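Local coordinates for protein dephospho-CoA kinase (Mycobacterium paratuberculosis, PDB 6N39) that probably phosphorylates the 3'-hydroxyl group of dephospho-CoA with ATP, the final step of coenzyme A biosynthesis, and carries a C-terminal UPF0157 domain involved in its proper folding, at residues A[228-231]-A[232-236]; A[319-322]-A[323-326]; A[369-372]-A[373-377]. One frame throughout, in Å; residues are numbered along the deposited sequence.

Contact 1: residues A[228-231]-A[232-236]; sequences WPAQ and AQRIV
Gln231 and Arg234, three residues apart on helix 228-243, meet where NH2 of the arginine touches CG of the glutamine at 3.3 Å, a partly exposed pairing that contrasts with the buried Ala232 and Ile235 of the same turns. The close-packed part begins with the backbone ladder: Ala232 N donates to Trp228 O at 2.8 Å, and Gln233, Arg234 and Ile235 follow with the same four-residue spacing to Pro229, Ala230 and Gln231. On the buried side the methyl of Ala232 lies against the Trp228 carbonyl, CB to O 3.4 Å. The chain of Ile235 runs back along the turn before it, with CG1 3.3 Å from Gln231 O. Its CG1 stands opposite the carbonyl carbon (chi1 -65°), and this folds the longer branch toward the preceding turn.

On the partly exposed side the polar ends are linked through water and not by a direct hydrogen bond to each other. Arg234 bends at chi3 (-75°), which lays its guanidinium over the backbone, with Ala230 O facing one side of it, 3.8 Å from the plane. The Gln231 amide plane is turned 51° from the guanidinium. A water joins the two: Gln231 NE2 gives it a bond of 3.2 Å, and Arg234 NH2 adds a weak one of 2.9 Å.

The remaining polar atoms bond to other parts of the fold. Gln231 OE1 accepts from Arg337 and Trp228 NE1 donates to Asp268, whereas Arg234 NH1 reaches Ala175 O on helix 170-176. On the buried side, Ile235 packs on strand 270-276 and Ala232 on strand 249-253.

Contact 2: residues A[319-322]-A[323-326]; sequences TGDP and ALWH. With ACT (acetate ion), chain E.
Asp321, Pro322 and Leu324 carry this tight turn, a worked example of how a proline and an aspartate can start a short 3-10 segment. The carboxylate of Asp321 folds back over the following backbone: OD1 accepts from Ala323 N at 2.9 Å, closing an Asx turn. With CG opposite the backbone N (chi1 -178°), the acid lies beside its own carbonyl carbon, and the Ala323 N-H meets it from above the carboxylate plane. The same aspartate is used twice, since its backbone O also takes the N-H of Leu324 at 3.1 Å.

Pro322 repeats the i to i+3 step one residue on, its carbonyl O receiving Trp325 N at 3.0 Å along a nearly straight N-H line (168°). That oxygen also lies near the ring edge of His326, 3.7 Å from CD2.

Leu324 supplies the van der Waals part. Its CD1 methyl reaches back to Thr319, five residues earlier, and touches both OG1 at 3.5 Å and CG2 at 3.6 Å, while Leu324 CG faces the Asp321 CB methylene. Beyond the turn, His326 ND1 donates in the ring plane to an acetate O at 2.7 Å, an ion probably from the crystallisation liquor that Arg328 also holds.

The turn lies in the loop before strand 328-331. Leu324 and Trp325 both rest on Pro349 at the start of helix 349-363, and Trp325 also shares a backbone hydrogen bond with Asp303.

Contact 3: residues A[369-372]-A[373-377]; sequences ADYL and AVKRS. With ACT (acetate ion), chain F; ACT (acetate ion), chain G; ACT (acetate ion), chain C.
Lys375 NZ, on the residue whose chain crosses the ring of Tyr371, is gripped by three oxygens: Ser255 OG, Ala265 O and, at 2.7 Å, OXT of the chain G acetate. The lysine gets there by passing over its aromatic neighbour one turn back. Bends at chi2 and chi3 (-149° and -108°) carry the chain across the ring, and CE sits 3.9 Å from the Tyr371 ring centroid, 21° off its normal, in a CH-pi contact. The Tyr371 hydroxyl donates to O of the chain C acetate at 2.5 Å, that oxygen lying in the ring plane at its edge, and Tyr371 OH is hydrogen-bonded to Lys393 NZ as well. Trp396 stacks with this ring and Phe357 meets it edge-to-face.

A second pair is spaced in the same way. Leu372 covers the guanidinium of Arg376 on one face: CD1 lies 3.9 Å above the plane, over the centre, and CD2 is 3.6 Å from NH1. The chain F acetate is held along the guanidinium edge by two hydrogen bonds, Arg376 NE to O and NH1 to OXT, each 2.6 Å. The i to i+4 backbone bonds of the helix join the same residues, among them Lys375 N to Tyr371 O at 2.9 Å.

Each cationic chain is flanked by an apolar or aromatic neighbour, which probably limits its motion, while Lys375 NZ and Arg376 NE and NH1 bond to oxygens. The acetates, probably crystallisation components, suggest that this side of helix 365-382 is electropositive and would probably attract small carboxylates.

Overall arrangement
All three contacts lie in the C-terminal UPF0157 region, following one another along the chain, and none touches another. Contacts 1 and 3 come nearest, about 8 Å between nearest atoms although their centres are 25 Å apart; contact 2 stays about 14 Å from contact 3 and about 19 Å from contact 1 by the same measure. The centre of contact 1, where helix 228-243 faces the kinase portion, is 8 Å from the centre of the chain; those of contacts 2 and 3 are 32 and 31 Å from it. All are away from the predicted ATP-binding loop, Gly19 to Ala24. Acetate accompanies only the two peripheral contacts.

Contact 1: residues A[228-231]-A[232-236]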
loop_
_atom_site.group_PDB
_atom_site.type_symbol
_atom_site.label_atom_id
_atom_site.label_comp_id
_atom_site.label_asym_id
_atom_site.label_seq_id
_atom_site.Cartn_x
_atom_site.Cartn_y
_atom_site.Cartn_z
ATOM N N TRP A 228 -3.421 -13.286 0.306
ATOM C CA TRP A 228 -3.529 -12.414 1.478
ATOM C C TRP A 228 -2.191 -12.089 2.132
ATOM O O TRP A 228 -2.017 -10.935 2.558
ATOM C CB TRP A 228 -4.467 -13.011 2.535
ATOM C CG TRP A 228 -5.925 -12.852 2.242
ATOM C CD1 TRP A 228 -6.512 -11.916 1.434
ATOM C CD2 TRP A 228 -6.988 -13.670 2.748
ATOM N NE1 TRP A 228 -7.875 -12.113 1.399
ATOM C CE2 TRP A 228 -8.192 -13.176 2.206
ATOM C CE3 TRP A 228 -7.035 -14.770 3.616
ATOM C CZ2 TRP A 228 -9.434 -13.751 2.492
ATOM C CZ3 TRP A 228 -8.269 -15.334 3.907
ATOM C CH2 TRP A 228 -9.452 -14.825 3.337
ATOM N N PRO A 229 -1.237 -13.016 2.282
ATOM C CA PRO A 229 0.035 -12.612 2.911
ATOM C C PRO A 229 0.757 -11.504 2.149
ATOM O O PRO A 229 1.243 -10.555 2.779
ATOM C CB PRO A 229 0.843 -13.920 2.951
ATOM C CG PRO A 229 -0.210 -15.017 2.935
ATOM C CD PRO A 229 -1.291 -14.475 2.034
ATOM N N ALA A 230 0.821 -11.582 0.813
ATOM C CA ALA A 230 1.487 -10.533 0.033
ATOM C C ALA A 230 0.740 -9.206 0.125
ATOM O O ALA A 230 1.361 -8.135 0.282
ATOM C CB ALA A 230 1.627 -10.977 -1.432
ATOM N N GLN A 231 -0.599 -9.248 0.038
ATOM C CA GLN A 231 -1.374 -8.017 0.199
ATOM C C GLN A 231 -1.126 -7.400 1.568
ATOM O O GLN A 231 -0.959 -6.173 1.701
ATOM C CB GLN A 231 -2.874 -8.288 -0.011
ATOM C CG GLN A 231 -3.221 -8.809 -1.432
ATOM C CD GLN A 231 -4.676 -9.291 -1.567
ATOM O OE1 GLN A 231 -5.460 -9.236 -0.618
ATOM N NE2 GLN A 231 -5.026 -9.768 -2.749
ATOM N N ALA A 232 -1.083 -8.243 2.606
ATOM C CA ALA A 232 -0.897 -7.713 3.951
ATOM C C ALA A 232 0.494 -7.109 4.113
ATOM O O ALA A 232 0.656 -6.110 4.817
ATOM C CB ALA A 232 -1.138 -8.804 4.998
ATOM N N GLN A 233 1.509 -7.707 3.492
ATOM C CA GLN A 233 2.849 -7.127 3.611
ATOM C C GLN A 233 2.894 -5.753 2.955
ATOM O O GLN A 233 3.501 -4.815 3.498
ATOM C CB GLN A 233 3.904 -8.049 2.994
ATOM C CG GLN A 233 5.352 -7.645 3.332
ATOM C CD GLN A 233 5.614 -7.638 4.845
ATOM O OE1 GLN A 233 5.552 -8.680 5.499
ATOM N NE2 GLN A 233 5.901 -6.459 5.399
ATOM N N ARG A 234 2.236 -5.602 1.798
ATOM C CA ARG A 234 2.190 -4.272 1.188
ATOM C C ARG A 234 1.543 -3.275 2.134
ATOM O O ARG A 234 2.042 -2.150 2.303
ATOM C CB ARG A 234 1.442 -4.299 -0.148
ATOM C CG ARG A 234 2.180 -5.083 -1.194
ATOM C CD ARG A 234 1.582 -4.870 -2.563
ATOM N NE ARG A 234 0.334 -5.579 -2.749
ATOM C CZ ARG A 234 0.236 -6.808 -3.249
ATOM N NH1 ARG A 234 1.320 -7.479 -3.615
ATOM N NH2 ARG A 234 -0.956 -7.367 -3.401
ATOM N N ILE A 235 0.461 -3.694 2.802
ATOM C CA ILE A 235 -0.258 -2.785 3.695
ATOM C C ILE A 235 0.595 -2.437 4.923
ATOM O O ILE A 235 0.687 -1.272 5.326
ATOM C CB ILE A 235 -1.611 -3.402 4.095
ATOM C CG1 ILE A 235 -2.518 -3.544 2.866
ATOM C CG2 ILE A 235 -2.269 -2.568 5.197
ATOM C CD1 ILE A 235 -3.707 -4.548 3.055
ATOM N N VAL A 236 1.201 -3.449 5.542
ATOM C CA VAL A 236 2.055 -3.249 6.711
ATOM C C VAL A 236 3.165 -2.256 6.393
ATOM O O VAL A 236 3.419 -1.326 7.166
ATOM C CB VAL A 236 2.638 -4.594 7.193
ATOM C CG1 VAL A 236 3.818 -4.355 8.165
ATOM C CG2 VAL A 236 1.550 -5.462 7.856
HETATM O O HOH W 1 -2.804 -8.990 -4.884
#

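Contact 2: residues A[319-322]-A[323-326]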
loop_
_atom_site.group_PDB
_atom_site.type_symbol
_atom_site.label_atom_id
_atom_site.label_comp_id
_atom_site.label_asym_id
_atom_site.label_seq_id
_atom_site.Cartn_x
_atom_site.Cartn_y
_atom_site.Cartn_z
ATOM N N THR A 319 -7.125 -5.998 35.224
ATOM C CA THR A 319 -7.642 -4.671 35.478
ATOM C C THR A 319 -9.154 -4.646 35.226
ATOM O O THR A 319 -9.716 -5.512 34.541
ATOM C CB THR A 319 -6.892 -3.674 34.590
ATOM O OG1 THR A 319 -7.431 -2.356 34.744
ATOM C CG2 THR A 319 -6.977 -4.114 33.145
ATOM N N GLY A 320 -9.815 -3.664 35.834
ATOM C CA GLY A 320 -11.222 -3.427 35.586
ATOM C C GLY A 320 -11.501 -1.996 35.169
ATOM O O GLY A 320 -12.549 -1.440 35.499
ATOM N N ASP A 321 -10.561 -1.379 34.458
ATOM C CA ASP A 321 -10.737 -0.008 34.005
ATOM C C ASP A 321 -11.267 -0.024 32.580
ATOM O O ASP A 321 -10.546 -0.456 31.674
ATOM C CB ASP A 321 -9.418 0.754 34.082
ATOM C CG ASP A 321 -9.546 2.215 33.658
ATOM O OD1 ASP A 321 -10.633 2.653 33.215
ATOM O OD2 ASP A 321 -8.540 2.934 33.765
ATOM N N PRO A 322 -12.502 0.429 32.334
ATOM C CA PRO A 322 -13.026 0.427 30.959
ATOM C C PRO A 322 -12.215 1.278 30.008
ATOM O O PRO A 322 -12.203 1.010 28.792
ATOM C CB PRO A 322 -14.459 0.985 31.107
ATOM C CG PRO A 322 -14.729 1.071 32.558
ATOM C CD PRO A 322 -13.430 1.024 33.307
ATOM N N ALA A 323 -11.560 2.324 30.516
ATOM C CA ALA A 323 -10.776 3.185 29.631
ATOM C C ALA A 323 -9.720 2.406 28.859
ATOM O O ALA A 323 -9.323 2.816 27.759
ATOM C CB ALA A 323 -10.120 4.310 30.433
ATOM N N LEU A 324 -9.260 1.278 29.397
ATOM C CA LEU A 324 -8.204 0.527 28.716
ATOM C C LEU A 324 -8.695 -0.212 27.483
ATOM O O LEU A 324 -7.866 -0.831 26.789
ATOM C CB LEU A 324 -7.555 -0.465 29.694
ATOM C CG LEU A 324 -6.841 0.190 30.879
ATOM C CD1 LEU A 324 -6.207 -0.849 31.793
ATOM C CD2 LEU A 324 -5.792 1.188 30.376
ATOM N N TRP A 325 -10.000 -0.192 27.193
ATOM C CA TRP A 325 -10.499 -0.810 25.972
ATOM C C TRP A 325 -10.646 0.184 24.822
ATOM O O TRP A 325 -11.081 -0.209 23.734
ATOM C CB TRP A 325 -11.840 -1.525 26.237
ATOM C CG TRP A 325 -11.677 -2.767 27.071
ATOM C CD1 TRP A 325 -11.922 -2.899 28.414
ATOM C CD2 TRP A 325 -11.207 -4.044 26.619
ATOM N NE1 TRP A 325 -11.641 -4.182 28.814
ATOM C CE2 TRP A 325 -11.185 -4.900 27.737
ATOM C CE3 TRP A 325 -10.773 -4.535 25.375
ATOM C CZ2 TRP A 325 -10.775 -6.239 27.652
ATOM C CZ3 TRP A 325 -10.365 -5.867 25.287
ATOM C CH2 TRP A 325 -10.367 -6.701 26.425
ATOM N N HIS A 326 -10.264 1.447 25.014
ATOM C CA HIS A 326 -10.414 2.422 23.936
ATOM C C HIS A 326 -9.374 2.192 22.844
ATOM O O HIS A 326 -8.344 1.544 23.058
ATOM C CB HIS A 326 -10.302 3.851 24.467
ATOM C CG HIS A 326 -11.478 4.268 25.292
ATOM N ND1 HIS A 326 -12.017 5.532 25.229
ATOM C CD2 HIS A 326 -12.240 3.576 26.173
ATOM C CE1 HIS A 326 -13.048 5.611 26.051
ATOM N NE2 HIS A 326 -13.206 4.435 26.635
HETATM C C ACT E . -10.414 8.463 24.257
HETATM O O ACT E . -10.958 7.494 23.638
HETATM O OXT ACT E . -9.660 9.383 23.799
HETATM C CH3 ACT E . -10.713 8.521 25.821
#

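Contact 3: residues A[369-372]-A[373-377]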
loop_
_atom_site.group_PDB
_atom_site.type_symbol
_atom_site.label_atom_id
_atom_site.label_comp_id
_atom_site.label_asym_id
_atom_site.label_seq_id
_atom_site.Cartn_x
_atom_site.Cartn_y
_atom_site.Cartn_z
ATOM N N ALA A 369 -11.714 -24.802 14.485
ATOM C CA ALA A 369 -12.952 -25.417 14.017
ATOM C C ALA A 369 -14.169 -24.805 14.708
ATOM O O ALA A 369 -15.184 -24.514 14.057
ATOM C CB ALA A 369 -12.899 -26.932 14.235
ATOM N N ASP A 370 -14.092 -24.624 16.030
ATOM C CA ASP A 370 -15.176 -23.964 16.758
ATOM C C ASP A 370 -15.475 -22.595 16.163
ATOM O O ASP A 370 -16.642 -22.240 15.929
ATOM C CB ASP A 370 -14.816 -23.807 18.236
ATOM C CG ASP A 370 -14.906 -25.097 19.006
ATOM O OD1 ASP A 370 -15.410 -26.097 18.455
ATOM O OD2 ASP A 370 -14.463 -25.105 20.175
ATOM N N TYR A 371 -14.424 -21.806 15.924
ATOM C CA TYR A 371 -14.604 -20.460 15.390
ATOM C C TYR A 371 -15.244 -20.504 14.012
ATOM O O TYR A 371 -16.157 -19.723 13.714
ATOM C CB TYR A 371 -13.250 -19.742 15.342
ATOM C CG TYR A 371 -13.312 -18.277 14.979
ATOM C CD1 TYR A 371 -14.405 -17.496 15.335
ATOM C CD2 TYR A 371 -12.272 -17.670 14.281
ATOM C CE1 TYR A 371 -14.465 -16.147 15.008
ATOM C CE2 TYR A 371 -12.319 -16.317 13.947
ATOM C CZ TYR A 371 -13.422 -15.564 14.318
ATOM O OH TYR A 371 -13.491 -14.226 13.997
ATOM N N LEU A 372 -14.780 -21.420 13.158
ATOM C CA LEU A 372 -15.360 -21.553 11.830
ATOM C C LEU A 372 -16.844 -21.884 11.907
ATOM O O LEU A 372 -17.652 -21.327 11.150
ATOM C CB LEU A 372 -14.615 -22.618 11.034
ATOM C CG LEU A 372 -15.217 -22.841 9.646
ATOM C CD1 LEU A 372 -15.113 -21.566 8.820
ATOM C CD2 LEU A 372 -14.545 -23.993 8.940
ATOM N N ALA A 373 -17.226 -22.790 12.814
ATOM C CA ALA A 373 -18.638 -23.150 12.920
ATOM C C ALA A 373 -19.471 -21.956 13.370
ATOM O O ALA A 373 -20.587 -21.738 12.868
ATOM C CB ALA A 373 -18.820 -24.331 13.874
ATOM N N VAL A 374 -18.942 -21.164 14.307
ATOM C CA VAL A 374 -19.650 -19.951 14.713
ATOM C C VAL A 374 -19.826 -19.017 13.522
ATOM O O VAL A 374 -20.910 -18.454 13.310
ATOM C CB VAL A 374 -18.914 -19.245 15.866
ATOM C CG1 VAL A 374 -19.526 -17.877 16.099
ATOM C CG2 VAL A 374 -18.986 -20.069 17.143
ATOM N N LYS A 375 -18.763 -18.838 12.728
ATOM C CA LYS A 375 -18.842 -17.944 11.577
ATOM C C LYS A 375 -19.879 -18.422 10.570
ATOM O O LYS A 375 -20.634 -17.615 10.018
ATOM C CB LYS A 375 -17.474 -17.809 10.902
ATOM C CG LYS A 375 -16.439 -17.057 11.722
ATOM C CD LYS A 375 -15.473 -16.318 10.821
ATOM C CE LYS A 375 -14.106 -16.952 10.807
ATOM N NZ LYS A 375 -13.211 -16.244 9.846
ATOM N N ARG A 376 -19.916 -19.729 10.297
ATOM C CA ARG A 376 -20.904 -20.256 9.359
ATOM C C ARG A 376 -22.317 -20.046 9.871
ATOM O O ARG A 376 -23.224 -19.704 9.099
ATOM C CB ARG A 376 -20.657 -21.741 9.106
ATOM C CG ARG A 376 -19.321 -22.032 8.452
ATOM C CD ARG A 376 -19.494 -22.438 7.008
ATOM N NE ARG A 376 -18.218 -22.677 6.335
ATOM C CZ ARG A 376 -17.457 -23.754 6.519
ATOM N NH1 ARG A 376 -16.317 -23.880 5.851
ATOM N NH2 ARG A 376 -17.826 -24.703 7.373
ATOM N N SER A 377 -22.534 -20.255 11.170
ATOM C CA SER A 377 -23.866 -20.007 11.706
ATOM C C SER A 377 -24.237 -18.536 11.559
ATOM O O SER A 377 -25.363 -18.200 11.154
ATOM C CB SER A 377 -23.933 -20.451 13.163
ATOM O OG SER A 377 -25.212 -20.198 13.712
HETATM C C ACT F . -17.199 -21.506 3.490
HETATM O O ACT F . -18.246 -21.229 4.168
HETATM O OXT ACT F . -16.338 -22.417 3.702
HETATM C CH3 ACT F . -16.942 -20.591 2.222
HETATM C C ACT G . -14.537 -13.014 9.882
HETATM O O ACT G . -15.771 -13.044 10.214
HETATM O OXT ACT G . -13.901 -13.720 9.016
HETATM C CH3 ACT G . -13.657 -11.966 10.648
HETATM C C ACT C . -11.195 -11.983 12.963
HETATM O O ACT C . -11.445 -13.219 12.858
HETATM O OXT ACT C . -10.721 -11.211 12.090
HETATM C CH3 ACT C . -11.538 -11.302 14.357
#